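Local coordinates for lantibiotic dehydratase (Microbispora corallina, PDB 5EHK), which probably dehydrates serine and threonine residues of the NAI-107 precursor peptide, using glutamyl-tRNA to activate their hydroxyls before elimination, at residues Trp819-Leu824 and Arg868-Gly873; Asp833-Gln838 and Ser936-Thr941; Ala851-Phe856 and Thr923-Gln928; Glu912-Asp917 and Gly1075-Met1080. All coordinates share one frame; numbering follows the deposited sequence.

Contact 1: Trp819-Leu824 and Arg868-Gly873; sequences WLYLRL and RVRFRG
R870 is the side chain to follow. Its CG is anti to the backbone N (chi1 -165°), and CB lies 3.5 Å from CD1 of Y821. CG passes 3.5 Å from the carbonyl O of L820. A bend at chi3 (55°) then turns the chain toward W819, with CD 3.4 Å from W819 CE3. NE lies against CE3 and CZ3 of the indole, and NH1 comes 3.0 Å from W819 CE3, near the indole plane at its edge. One face of the guanidinium is covered by W819 CZ3, over its centre and 3.2 Å from CZ of R870. NH2 at the tip forms a salt bridge with E924 of helix 920-942. The two strands are antiparallel neighbours, the inner strands of the C-terminal four-stranded sheet, flanked by strands 853-861 and 902-905. L820 with F871 and L822 with V869 are the hydrogen-bonded pairs; the straightest link runs from F871 N to L820 O, 2.9 Å at 172°. These four point to the face covered by helix 875-895, where L822 CD1 meets the edge of the F871 ring at CE2, 3.8 Å away. On the R870 face, the guanidiniums of R823 and R868 stack, centres 4.5 Å apart; R823 salt-bridges E903 and R868 hydrogen-bonds H866.

Contact 2: Asp833-Gln838 and Ser936-Thr941; sequences DFLRDQ and SLLRLT
R836 does most of the work here, and its aliphatic part, CB to CD, packs against L938 and R939. Its CG lies 3.9 Å from CB of L938; a turn at chi3 (-87°) then swings the guanidinium across the neighbouring helix so that NH1 donates to the carbonyl O of L938, 2.8 Å away at 162°. The donor stands above the carbonyl plane. From the other end of the guanidinium, NH2 forms a salt bridge with OD1 of D833 one helical turn back, 3.2 Å away and in the guanidinium plane, so the group is held between its own helix and helix 920-942. D833 also pairs with R942, and its OD2 is hydrogen-bonded to S230 of the second subunit. On the inner side, L835 and L938 cross obliquely, CD1 to CD1 at 3.7 Å, both also touching R858 of strand 853-861. The outer side is looser. There R939, exposed, bends at chi3 to bring NH1 within 2.7 Å of the carbonyl O of R836, but the bond is weak at 129°. The arrangement is a steep helix-helix crossing, in which the axes of segments 833-837 and 936-941 approach to 8.9 Å, with leucines turned inward and arginines bridging to backbone carbonyls.

Contact 3: Ala851-Phe856 and Thr923-Gln928; sequences ADRWFF and TETAFQ
Polar contacts gather around one amide oxygen, OE1 of Q928. The Q928 side chain is fully extended, CG anti to the backbone N, and runs from helix 920-942 to the start of strand 853-861. There OE1 receives NH1 of R853 at 3.0 Å and 160°, the donor standing above the amide plane, and a weak second bond from the backbone N of W854 at 3.4 Å. R853 reaches this point through a bend at chi2. One face of its guanidinium looks onto T925, whose own OG1 is hydrogen-bonded to the carbonyl O of E921.

Close carbon contacts make the second group. CG of Q928 lies 3.5 Å from CD1 of W854; the two side chains cross at about a right angle, their amide and indole planes inclined by 23°. CA of Q928 makes a CA-H...O contact of 3.2 Å with the carbonyl O of W854.

The aromatic group is an edge-to-face pair: the edge of F927 points at the face of F855, centroids 5.4 Å apart and planes at 63°. The two side chains lie alongside each other, CB of F855 being 3.9 Å from CB of F927. Next to this pair, OE1 of E924 comes 3.8 Å from CE1 of F855.

A helix thus lies against an edge strand of the sheet, aromatic around F855 and F927, with the E924 carboxylate at its margin, and polar around R853. The neutral Q928 carbonyl takes one good donor, R853 NH1, and one weak one, W854 N, while the buried carboxylate of E924, held by R870 and by the hydroxyl of Y911, is probably kept ionised by that arginine.

Contact 4: Glu912-Asp917 and Gly1075-Met1080; sequences ERYGGD and GSLLHM
Helix 1068-1085, one of the helices that make up the later half of the C-terminal dehydratase family region, is met here by the loop joining strand 902-905 to helix 920-942. The loop presents two neighbouring side chains, R913, in a short 3-10 segment, and the adjacent Y914, and both converge on S1076. R913 comes from the polar side. Its chain is bent at chi3 (64°), which turns the guanidinium so that NE and NH2 both lie within bonding distance of one oxygen, neither bond straight: NH2 donates to OG of S1076 at 2.9 Å and 138°, with the oxygen tilted 22° out of the guanidinium plane, and NE adds a weak bond to the same OG at 3.2 Å. That hydroxyl is also hydrogen-bonded to the carbonyl O of R1072, one turn back in its own helix, so three polar atoms surround it. NH1 of R913 and NH2 of R1072 are like charges close together.

Y914 covers the carbon side of the serine, its CE1 lying 3.7 Å from CB of S1076. The tyrosine ring reaches inward, with CD2 of L1077 near the ring plane at its edge, 4.0 Å from CE1 of Y914. The ring also meets F927 of helix 920-942 edge-to-face. At the tip, OH of Y914 sits 3.5 Å from CB of S1076 and equally 3.5 Å from CG of M1080.

How the contacts relate
From the N-terminal end, strand 819-824 opens contact 1, 833-838 opens contact 2 and 851-856 opens contact 3 before 868-873 closes contact 1, so contact 1 crosses both of the others. After that closure, 912-917 opens contact 4; helix 920-942 then closes contact 3 at 923-928 and contact 2 at 936-941, nesting contact 3 inside contact 2. Contact 4, shut by 1075-1080, crosses both and follows contact 1 in series. Sheet and helices 828-837, 920-942 and 1068-1085 are thereby tied together. Contact 3 touches contact 1 through salt bridges, and contacts 2 and 4 through packing; L824 on F834 joins contacts 1 and 2, while contact 4 touches neither.

Contact 1: Trp819-Leu824 and Arg868-Gly873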
# COMPACT_ATOMS: atom_id res chain seq x y z
N TRP A 819 5.96 -22.80 -29.58
CA TRP A 819 5.21 -21.56 -29.47
C TRP A 819 6.11 -20.30 -29.52
O TRP A 819 7.14 -20.23 -28.84
CB TRP A 819 4.43 -21.53 -28.16
CG TRP A 819 3.89 -22.87 -27.68
CD1 TRP A 819 4.50 -23.74 -26.81
CD2 TRP A 819 2.61 -23.43 -27.98
NE1 TRP A 819 3.70 -24.83 -26.59
CE2 TRP A 819 2.52 -24.67 -27.29
CE3 TRP A 819 1.52 -23.03 -28.77
CZ2 TRP A 819 1.39 -25.49 -27.37
CZ3 TRP A 819 0.40 -23.85 -28.85
CH2 TRP A 819 0.35 -25.07 -28.16
N LEU A 820 5.69 -19.32 -30.31
CA LEU A 820 6.14 -17.94 -30.18
C LEU A 820 5.09 -17.16 -29.38
O LEU A 820 3.93 -17.06 -29.81
CB LEU A 820 6.26 -17.37 -31.57
CG LEU A 820 7.05 -16.11 -31.81
CD1 LEU A 820 8.40 -16.21 -31.12
CD2 LEU A 820 7.24 -15.96 -33.32
N TYR A 821 5.45 -16.65 -28.20
CA TYR A 821 4.50 -15.91 -27.35
C TYR A 821 4.94 -14.46 -27.10
O TYR A 821 5.87 -14.20 -26.32
CB TYR A 821 4.31 -16.65 -26.03
CG TYR A 821 3.00 -16.40 -25.33
CD1 TYR A 821 1.84 -16.13 -26.05
CD2 TYR A 821 2.89 -16.58 -23.94
CE1 TYR A 821 0.60 -15.97 -25.40
CE2 TYR A 821 1.66 -16.43 -23.28
CZ TYR A 821 0.51 -16.13 -24.01
OH TYR A 821 -0.72 -15.96 -23.37
N LEU A 822 4.26 -13.52 -27.75
CA LEU A 822 4.61 -12.10 -27.68
C LEU A 822 3.82 -11.35 -26.64
O LEU A 822 2.61 -11.51 -26.53
CB LEU A 822 4.32 -11.46 -29.01
CG LEU A 822 5.25 -11.86 -30.14
CD1 LEU A 822 4.55 -11.57 -31.44
CD2 LEU A 822 6.49 -11.03 -30.01
N ARG A 823 4.51 -10.48 -25.90
CA ARG A 823 3.82 -9.50 -25.04
C ARG A 823 3.92 -8.10 -25.60
O ARG A 823 5.00 -7.54 -25.70
CB ARG A 823 4.40 -9.52 -23.66
CG ARG A 823 4.36 -10.88 -23.04
CD ARG A 823 4.67 -10.71 -21.57
NE ARG A 823 4.93 -11.99 -20.94
CZ ARG A 823 5.96 -12.20 -20.14
NH1 ARG A 823 6.82 -11.19 -19.92
NH2 ARG A 823 6.14 -13.39 -19.60
N LEU A 824 2.78 -7.56 -25.98
CA LEU A 824 2.78 -6.27 -26.63
C LEU A 824 2.24 -5.22 -25.68
O LEU A 824 1.07 -5.27 -25.28
CB LEU A 824 1.98 -6.35 -27.94
CG LEU A 824 2.41 -7.50 -28.85
CD1 LEU A 824 1.50 -7.60 -30.08
CD2 LEU A 824 3.84 -7.32 -29.26
N ARG A 868 -1.32 -10.18 -25.41
CA ARG A 868 -0.43 -11.30 -25.65
C ARG A 868 -0.87 -11.99 -26.91
O ARG A 868 -2.03 -12.33 -27.06
CB ARG A 868 -0.44 -12.26 -24.47
CG ARG A 868 0.01 -11.60 -23.22
CD ARG A 868 0.29 -12.58 -22.15
NE ARG A 868 1.13 -11.97 -21.13
CZ ARG A 868 1.46 -12.56 -19.99
NH1 ARG A 868 0.99 -13.78 -19.72
NH2 ARG A 868 2.24 -11.93 -19.12
N VAL A 869 0.03 -12.16 -27.85
CA VAL A 869 -0.34 -12.83 -29.07
C VAL A 869 0.44 -14.11 -29.16
O VAL A 869 1.65 -14.11 -28.96
CB VAL A 869 -0.06 -11.95 -30.30
CG1 VAL A 869 -0.48 -12.65 -31.57
CG2 VAL A 869 -0.78 -10.60 -30.14
N ARG A 870 -0.24 -15.22 -29.46
CA ARG A 870 0.49 -16.49 -29.59
C ARG A 870 0.47 -17.13 -30.98
O ARG A 870 -0.58 -17.24 -31.58
CB ARG A 870 -0.01 -17.53 -28.61
CG ARG A 870 1.03 -18.61 -28.56
CD ARG A 870 0.61 -19.88 -27.89
NE ARG A 870 -0.61 -20.51 -28.40
CZ ARG A 870 -0.75 -20.99 -29.63
NH1 ARG A 870 0.24 -20.89 -30.50
NH2 ARG A 870 -1.89 -21.56 -29.97
N PHE A 871 1.62 -17.57 -31.47
CA PHE A 871 1.67 -18.31 -32.74
C PHE A 871 2.20 -19.70 -32.49
O PHE A 871 3.07 -19.88 -31.63
CB PHE A 871 2.58 -17.65 -33.76
CG PHE A 871 2.23 -16.22 -34.06
CD1 PHE A 871 1.43 -15.91 -35.14
CD2 PHE A 871 2.74 -15.19 -33.28
CE1 PHE A 871 1.12 -14.60 -35.44
CE2 PHE A 871 2.43 -13.89 -33.56
CZ PHE A 871 1.61 -13.59 -34.65
N ARG A 872 1.69 -20.68 -33.22
CA ARG A 872 2.23 -22.03 -33.17
C ARG A 872 2.78 -22.40 -34.54
O ARG A 872 2.18 -22.10 -35.58
CB ARG A 872 1.17 -23.03 -32.71
CG ARG A 872 1.71 -24.44 -32.59
CD ARG A 872 0.66 -25.44 -32.10
NE ARG A 872 -0.23 -25.89 -33.16
CZ ARG A 872 -1.25 -26.72 -32.95
NH1 ARG A 872 -1.46 -27.17 -31.73
NH2 ARG A 872 -2.02 -27.10 -33.96
N GLY A 873 3.94 -23.04 -34.54
CA GLY A 873 4.55 -23.47 -35.78
C GLY A 873 5.83 -24.24 -35.58
O GLY A 873 6.25 -24.53 -34.46

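Contact 2: Asp833-Gln838 and Ser936-Thr941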
# COMPACT_ATOMS: atom_id res chain seq x y z
N ASP A 833 -7.78 -0.14 -31.28
CA ASP A 833 -7.18 0.30 -32.55
C ASP A 833 -6.03 -0.59 -33.00
O ASP A 833 -5.93 -0.93 -34.18
CB ASP A 833 -6.68 1.76 -32.50
CG ASP A 833 -7.78 2.77 -32.77
OD1 ASP A 833 -8.81 2.37 -33.37
OD2 ASP A 833 -7.63 3.95 -32.35
N PHE A 834 -5.18 -0.98 -32.05
CA PHE A 834 -4.05 -1.85 -32.36
C PHE A 834 -4.57 -3.19 -32.91
O PHE A 834 -4.03 -3.73 -33.89
CB PHE A 834 -3.17 -2.04 -31.12
CG PHE A 834 -1.84 -2.68 -31.42
CD1 PHE A 834 -0.76 -1.90 -31.80
CD2 PHE A 834 -1.69 -4.06 -31.37
CE1 PHE A 834 0.43 -2.46 -32.09
CE2 PHE A 834 -0.50 -4.63 -31.68
CZ PHE A 834 0.58 -3.83 -32.05
N LEU A 835 -5.62 -3.71 -32.28
CA LEU A 835 -6.30 -4.92 -32.72
C LEU A 835 -6.94 -4.81 -34.11
O LEU A 835 -6.91 -5.76 -34.89
CB LEU A 835 -7.36 -5.34 -31.70
CG LEU A 835 -6.84 -5.88 -30.37
CD1 LEU A 835 -7.95 -5.96 -29.33
CD2 LEU A 835 -6.17 -7.25 -30.57
N ARG A 836 -7.54 -3.66 -34.40
CA ARG A 836 -8.16 -3.44 -35.71
C ARG A 836 -7.13 -3.37 -36.84
O ARG A 836 -7.30 -3.99 -37.88
CB ARG A 836 -9.05 -2.18 -35.68
CG ARG A 836 -10.35 -2.37 -34.88
CD ARG A 836 -11.32 -1.21 -35.01
NE ARG A 836 -11.05 -0.16 -34.03
CZ ARG A 836 -11.78 0.07 -32.95
NH1 ARG A 836 -12.87 -0.65 -32.70
NH2 ARG A 836 -11.43 1.05 -32.12
N ASP A 837 -6.04 -2.65 -36.58
CA ASP A 837 -5.09 -2.28 -37.61
C ASP A 837 -3.76 -3.04 -37.63
O ASP A 837 -3.24 -3.32 -38.69
CB ASP A 837 -4.77 -0.79 -37.46
CG ASP A 837 -5.99 0.10 -37.57
OD1 ASP A 837 -6.97 -0.28 -38.24
OD2 ASP A 837 -5.95 1.19 -37.00
N GLN A 838 -3.19 -3.34 -36.46
CA GLN A 838 -1.83 -3.88 -36.39
C GLN A 838 -1.74 -5.40 -36.23
O GLN A 838 -0.87 -6.04 -36.83
CB GLN A 838 -1.00 -3.19 -35.28
CG GLN A 838 -0.37 -1.86 -35.67
CD GLN A 838 -1.37 -0.72 -35.78
OE1 GLN A 838 -2.21 -0.51 -34.89
NE2 GLN A 838 -1.30 0.01 -36.89
N SER A 936 -12.76 -8.92 -36.15
CA SER A 936 -13.84 -8.60 -37.10
C SER A 936 -14.88 -7.66 -36.52
O SER A 936 -15.24 -6.65 -37.14
CB SER A 936 -14.57 -9.88 -37.51
OG SER A 936 -14.03 -10.42 -38.69
N LEU A 937 -15.32 -7.99 -35.30
CA LEU A 937 -16.33 -7.24 -34.59
C LEU A 937 -15.83 -5.84 -34.21
O LEU A 937 -16.53 -4.83 -34.39
CB LEU A 937 -16.77 -8.02 -33.35
CG LEU A 937 -17.52 -9.32 -33.61
CD1 LEU A 937 -17.91 -10.00 -32.31
CD2 LEU A 937 -18.78 -9.09 -34.45
N LEU A 938 -14.59 -5.76 -33.73
CA LEU A 938 -14.01 -4.48 -33.38
C LEU A 938 -13.92 -3.58 -34.60
O LEU A 938 -14.11 -2.38 -34.50
CB LEU A 938 -12.64 -4.66 -32.73
CG LEU A 938 -12.68 -5.19 -31.30
CD1 LEU A 938 -11.30 -5.68 -30.86
CD2 LEU A 938 -13.22 -4.13 -30.35
N ARG A 939 -13.61 -4.18 -35.75
CA ARG A 939 -13.49 -3.43 -37.00
C ARG A 939 -14.85 -2.91 -37.48
O ARG A 939 -14.93 -1.80 -38.02
CB ARG A 939 -12.81 -4.26 -38.08
CG ARG A 939 -11.34 -4.47 -37.88
CD ARG A 939 -10.76 -5.44 -38.90
NE ARG A 939 -10.83 -4.86 -40.23
CZ ARG A 939 -9.85 -4.16 -40.78
NH1 ARG A 939 -8.70 -4.00 -40.13
NH2 ARG A 939 -10.01 -3.64 -42.00
N LEU A 940 -15.92 -3.67 -37.27
CA LEU A 940 -17.26 -3.17 -37.57
C LEU A 940 -17.52 -1.98 -36.66
O LEU A 940 -18.00 -0.93 -37.08
CB LEU A 940 -18.34 -4.23 -37.36
CG LEU A 940 -18.33 -5.44 -38.29
CD1 LEU A 940 -19.47 -6.41 -37.95
CD2 LEU A 940 -18.38 -5.02 -39.76
N THR A 941 -17.19 -2.18 -35.39
CA THR A 941 -17.49 -1.22 -34.33
C THR A 941 -16.82 0.18 -34.50
O THR A 941 -17.33 1.19 -34.01
CB THR A 941 -17.21 -1.89 -32.97
OG1 THR A 941 -18.46 -2.27 -32.39
CG2 THR A 941 -16.41 -1.02 -32.03

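Contact 3: Ala851-Phe856 and Thr923-Gln928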
# COMPACT_ATOMS: atom_id res chain seq x y z
N ALA A 851 2.72 -20.58 -39.63
CA ALA A 851 2.17 -20.76 -38.29
C ALA A 851 0.81 -21.39 -38.46
O ALA A 851 0.07 -21.01 -39.35
CB ALA A 851 2.08 -19.44 -37.56
N ASP A 852 0.50 -22.40 -37.65
CA ASP A 852 -0.71 -23.19 -37.87
C ASP A 852 -1.84 -22.76 -36.94
O ASP A 852 -3.02 -23.04 -37.18
CB ASP A 852 -0.42 -24.71 -37.75
CG ASP A 852 -0.41 -25.22 -36.31
OD1 ASP A 852 -0.83 -26.36 -36.09
OD2 ASP A 852 0.04 -24.51 -35.38
N ARG A 853 -1.46 -22.10 -35.86
CA ARG A 853 -2.41 -21.58 -34.91
C ARG A 853 -1.94 -20.22 -34.41
O ARG A 853 -0.74 -20.00 -34.22
CB ARG A 853 -2.56 -22.54 -33.74
CG ARG A 853 -3.34 -23.78 -34.07
CD ARG A 853 -4.79 -23.45 -34.33
NE ARG A 853 -5.52 -24.59 -34.86
CZ ARG A 853 -6.44 -24.53 -35.83
NH1 ARG A 853 -6.77 -23.36 -36.36
NH2 ARG A 853 -7.03 -25.63 -36.25
N TRP A 854 -2.88 -19.32 -34.17
CA TRP A 854 -2.55 -18.04 -33.55
C TRP A 854 -3.72 -17.63 -32.69
O TRP A 854 -4.84 -18.07 -32.95
CB TRP A 854 -2.26 -16.97 -34.61
CG TRP A 854 -3.51 -16.38 -35.15
CD1 TRP A 854 -4.25 -16.85 -36.18
CD2 TRP A 854 -4.19 -15.21 -34.68
NE1 TRP A 854 -5.34 -16.06 -36.39
CE2 TRP A 854 -5.33 -15.03 -35.48
CE3 TRP A 854 -3.94 -14.29 -33.65
CZ2 TRP A 854 -6.21 -13.98 -35.31
CZ3 TRP A 854 -4.82 -13.25 -33.47
CH2 TRP A 854 -5.94 -13.10 -34.29
N PHE A 855 -3.48 -16.83 -31.66
CA PHE A 855 -4.57 -16.23 -30.92
C PHE A 855 -4.09 -15.01 -30.13
O PHE A 855 -2.89 -14.76 -30.04
CB PHE A 855 -5.31 -17.26 -30.06
CG PHE A 855 -4.57 -17.74 -28.83
CD1 PHE A 855 -3.85 -18.94 -28.85
CD2 PHE A 855 -4.59 -17.02 -27.64
CE1 PHE A 855 -3.19 -19.41 -27.70
CE2 PHE A 855 -3.92 -17.49 -26.48
CZ PHE A 855 -3.22 -18.68 -26.52
N PHE A 856 -5.01 -14.24 -29.56
CA PHE A 856 -4.57 -13.17 -28.70
C PHE A 856 -5.45 -13.11 -27.47
O PHE A 856 -6.64 -13.43 -27.54
CB PHE A 856 -4.60 -11.82 -29.42
CG PHE A 856 -5.94 -11.13 -29.36
CD1 PHE A 856 -6.29 -10.35 -28.26
CD2 PHE A 856 -6.84 -11.27 -30.39
CE1 PHE A 856 -7.51 -9.76 -28.19
CE2 PHE A 856 -8.06 -10.66 -30.33
CZ PHE A 856 -8.40 -9.91 -29.23
N THR A 923 -9.47 -26.78 -28.48
CA THR A 923 -9.24 -25.57 -27.72
C THR A 923 -8.45 -24.54 -28.53
O THR A 923 -8.86 -23.38 -28.62
CB THR A 923 -8.54 -25.85 -26.39
OG1 THR A 923 -9.31 -26.80 -25.63
CG2 THR A 923 -8.38 -24.55 -25.57
N GLU A 924 -7.34 -24.94 -29.13
CA GLU A 924 -6.54 -24.00 -29.91
C GLU A 924 -7.38 -23.39 -31.01
O GLU A 924 -7.30 -22.21 -31.32
CB GLU A 924 -5.29 -24.65 -30.49
CG GLU A 924 -4.30 -25.13 -29.42
CD GLU A 924 -3.69 -23.99 -28.64
OE1 GLU A 924 -3.54 -22.90 -29.21
OE2 GLU A 924 -3.33 -24.18 -27.45
N THR A 925 -8.21 -24.22 -31.61
CA THR A 925 -9.02 -23.75 -32.71
C THR A 925 -10.07 -22.75 -32.27
O THR A 925 -10.21 -21.68 -32.89
CB THR A 925 -9.61 -24.92 -33.47
OG1 THR A 925 -8.56 -25.55 -34.21
CG2 THR A 925 -10.66 -24.45 -34.47
N ALA A 926 -10.77 -23.08 -31.19
CA ALA A 926 -11.70 -22.13 -30.63
C ALA A 926 -11.02 -20.77 -30.38
O ALA A 926 -11.51 -19.73 -30.83
CB ALA A 926 -12.32 -22.68 -29.37
N PHE A 927 -9.87 -20.80 -29.71
CA PHE A 927 -9.10 -19.59 -29.43
C PHE A 927 -8.72 -18.85 -30.71
O PHE A 927 -8.87 -17.64 -30.78
CB PHE A 927 -7.84 -19.91 -28.64
CG PHE A 927 -8.08 -20.33 -27.22
CD1 PHE A 927 -9.37 -20.38 -26.71
CD2 PHE A 927 -7.03 -20.64 -26.39
CE1 PHE A 927 -9.60 -20.76 -25.39
CE2 PHE A 927 -7.26 -21.01 -25.09
CZ PHE A 927 -8.55 -21.07 -24.59
N GLN A 928 -8.27 -19.57 -31.73
CA GLN A 928 -7.92 -18.88 -32.98
C GLN A 928 -9.13 -18.18 -33.61
O GLN A 928 -9.08 -16.99 -33.87
CB GLN A 928 -7.30 -19.83 -34.01
CG GLN A 928 -6.77 -19.07 -35.22
CD GLN A 928 -6.24 -19.98 -36.29
OE1 GLN A 928 -5.32 -20.75 -36.06
NE2 GLN A 928 -6.84 -19.91 -37.47

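Contact 4: Glu912-Asp917 and Gly1075-Met1080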
# COMPACT_ATOMS: atom_id res chain seq x y z
N GLU A 912 -6.08 -28.40 -18.98
CA GLU A 912 -6.93 -28.92 -17.91
C GLU A 912 -8.21 -28.07 -17.71
O GLU A 912 -9.28 -28.62 -17.48
CB GLU A 912 -6.16 -29.16 -16.60
CG GLU A 912 -5.43 -27.93 -16.02
CD GLU A 912 -4.10 -27.62 -16.71
OE1 GLU A 912 -3.64 -28.45 -17.54
OE2 GLU A 912 -3.50 -26.55 -16.44
N ARG A 913 -8.11 -26.74 -17.83
CA ARG A 913 -9.32 -25.91 -17.82
C ARG A 913 -10.24 -26.26 -19.00
O ARG A 913 -11.45 -26.00 -18.96
CB ARG A 913 -9.00 -24.42 -17.89
CG ARG A 913 -8.23 -23.85 -16.72
CD ARG A 913 -8.01 -22.36 -16.94
NE ARG A 913 -9.28 -21.63 -16.95
CZ ARG A 913 -9.76 -20.95 -15.91
NH1 ARG A 913 -9.06 -20.87 -14.79
NH2 ARG A 913 -10.93 -20.32 -16.00
N TYR A 914 -9.67 -26.82 -20.06
CA TYR A 914 -10.45 -27.06 -21.28
C TYR A 914 -10.57 -28.54 -21.64
O TYR A 914 -10.46 -28.91 -22.81
CB TYR A 914 -9.88 -26.26 -22.45
CG TYR A 914 -9.91 -24.79 -22.19
CD1 TYR A 914 -10.93 -23.99 -22.67
CD2 TYR A 914 -8.92 -24.19 -21.42
CE1 TYR A 914 -10.95 -22.64 -22.40
CE2 TYR A 914 -8.92 -22.85 -21.15
CZ TYR A 914 -9.93 -22.08 -21.63
OH TYR A 914 -9.92 -20.73 -21.35
N GLY A 915 -10.78 -29.39 -20.64
CA GLY A 915 -11.08 -30.78 -20.93
C GLY A 915 -9.90 -31.71 -21.12
O GLY A 915 -10.08 -32.89 -21.39
N GLY A 916 -8.68 -31.19 -21.02
CA GLY A 916 -7.51 -32.04 -21.08
C GLY A 916 -6.83 -32.16 -22.42
O GLY A 916 -7.33 -31.68 -23.43
N ASP A 917 -5.69 -32.84 -22.46
CA ASP A 917 -4.85 -32.78 -23.65
C ASP A 917 -5.48 -33.37 -24.92
O ASP A 917 -5.11 -32.98 -26.03
CB ASP A 917 -3.46 -33.41 -23.41
CG ASP A 917 -2.70 -32.79 -22.23
OD1 ASP A 917 -3.09 -31.72 -21.70
OD2 ASP A 917 -1.68 -33.39 -21.82
N GLY A 1075 -17.68 -22.10 -19.20
CA GLY A 1075 -17.52 -20.85 -18.48
C GLY A 1075 -16.20 -20.18 -18.83
O GLY A 1075 -16.13 -18.96 -18.97
N SER A 1076 -15.15 -20.98 -18.98
CA SER A 1076 -13.86 -20.45 -19.40
C SER A 1076 -14.01 -19.90 -20.80
O SER A 1076 -13.56 -18.78 -21.08
CB SER A 1076 -12.77 -21.54 -19.42
OG SER A 1076 -12.24 -21.80 -18.14
N LEU A 1077 -14.67 -20.66 -21.67
CA LEU A 1077 -14.88 -20.22 -23.04
C LEU A 1077 -15.70 -18.93 -23.10
O LEU A 1077 -15.40 -18.05 -23.89
CB LEU A 1077 -15.50 -21.33 -23.89
CG LEU A 1077 -14.59 -22.46 -24.39
CD1 LEU A 1077 -15.38 -23.52 -25.12
CD2 LEU A 1077 -13.51 -21.91 -25.32
N LEU A 1078 -16.72 -18.81 -22.25
CA LEU A 1078 -17.46 -17.55 -22.17
C LEU A 1078 -16.58 -16.38 -21.72
O LEU A 1078 -16.63 -15.28 -22.32
CB LEU A 1078 -18.74 -17.61 -21.31
CG LEU A 1078 -20.05 -18.29 -21.75
CD1 LEU A 1078 -20.30 -18.29 -23.28
CD2 LEU A 1078 -20.17 -19.66 -21.17
N HIS A 1079 -15.80 -16.62 -20.66
CA HIS A 1079 -14.86 -15.62 -20.12
C HIS A 1079 -13.84 -15.12 -21.18
O HIS A 1079 -13.67 -13.92 -21.36
CB HIS A 1079 -14.13 -16.16 -18.87
CG HIS A 1079 -13.00 -15.28 -18.41
ND1 HIS A 1079 -13.16 -13.94 -18.14
CD2 HIS A 1079 -11.69 -15.55 -18.19
CE1 HIS A 1079 -12.01 -13.42 -17.77
NE2 HIS A 1079 -11.10 -14.38 -17.79
N MET A 1080 -13.20 -16.03 -21.90
CA MET A 1080 -12.23 -15.61 -22.92
C MET A 1080 -12.84 -14.82 -24.09
O MET A 1080 -12.16 -13.99 -24.68
CB MET A 1080 -11.40 -16.81 -23.43
CG MET A 1080 -10.40 -17.38 -22.42
SD MET A 1080 -9.02 -16.30 -21.92
CE MET A 1080 -9.73 -15.23 -20.70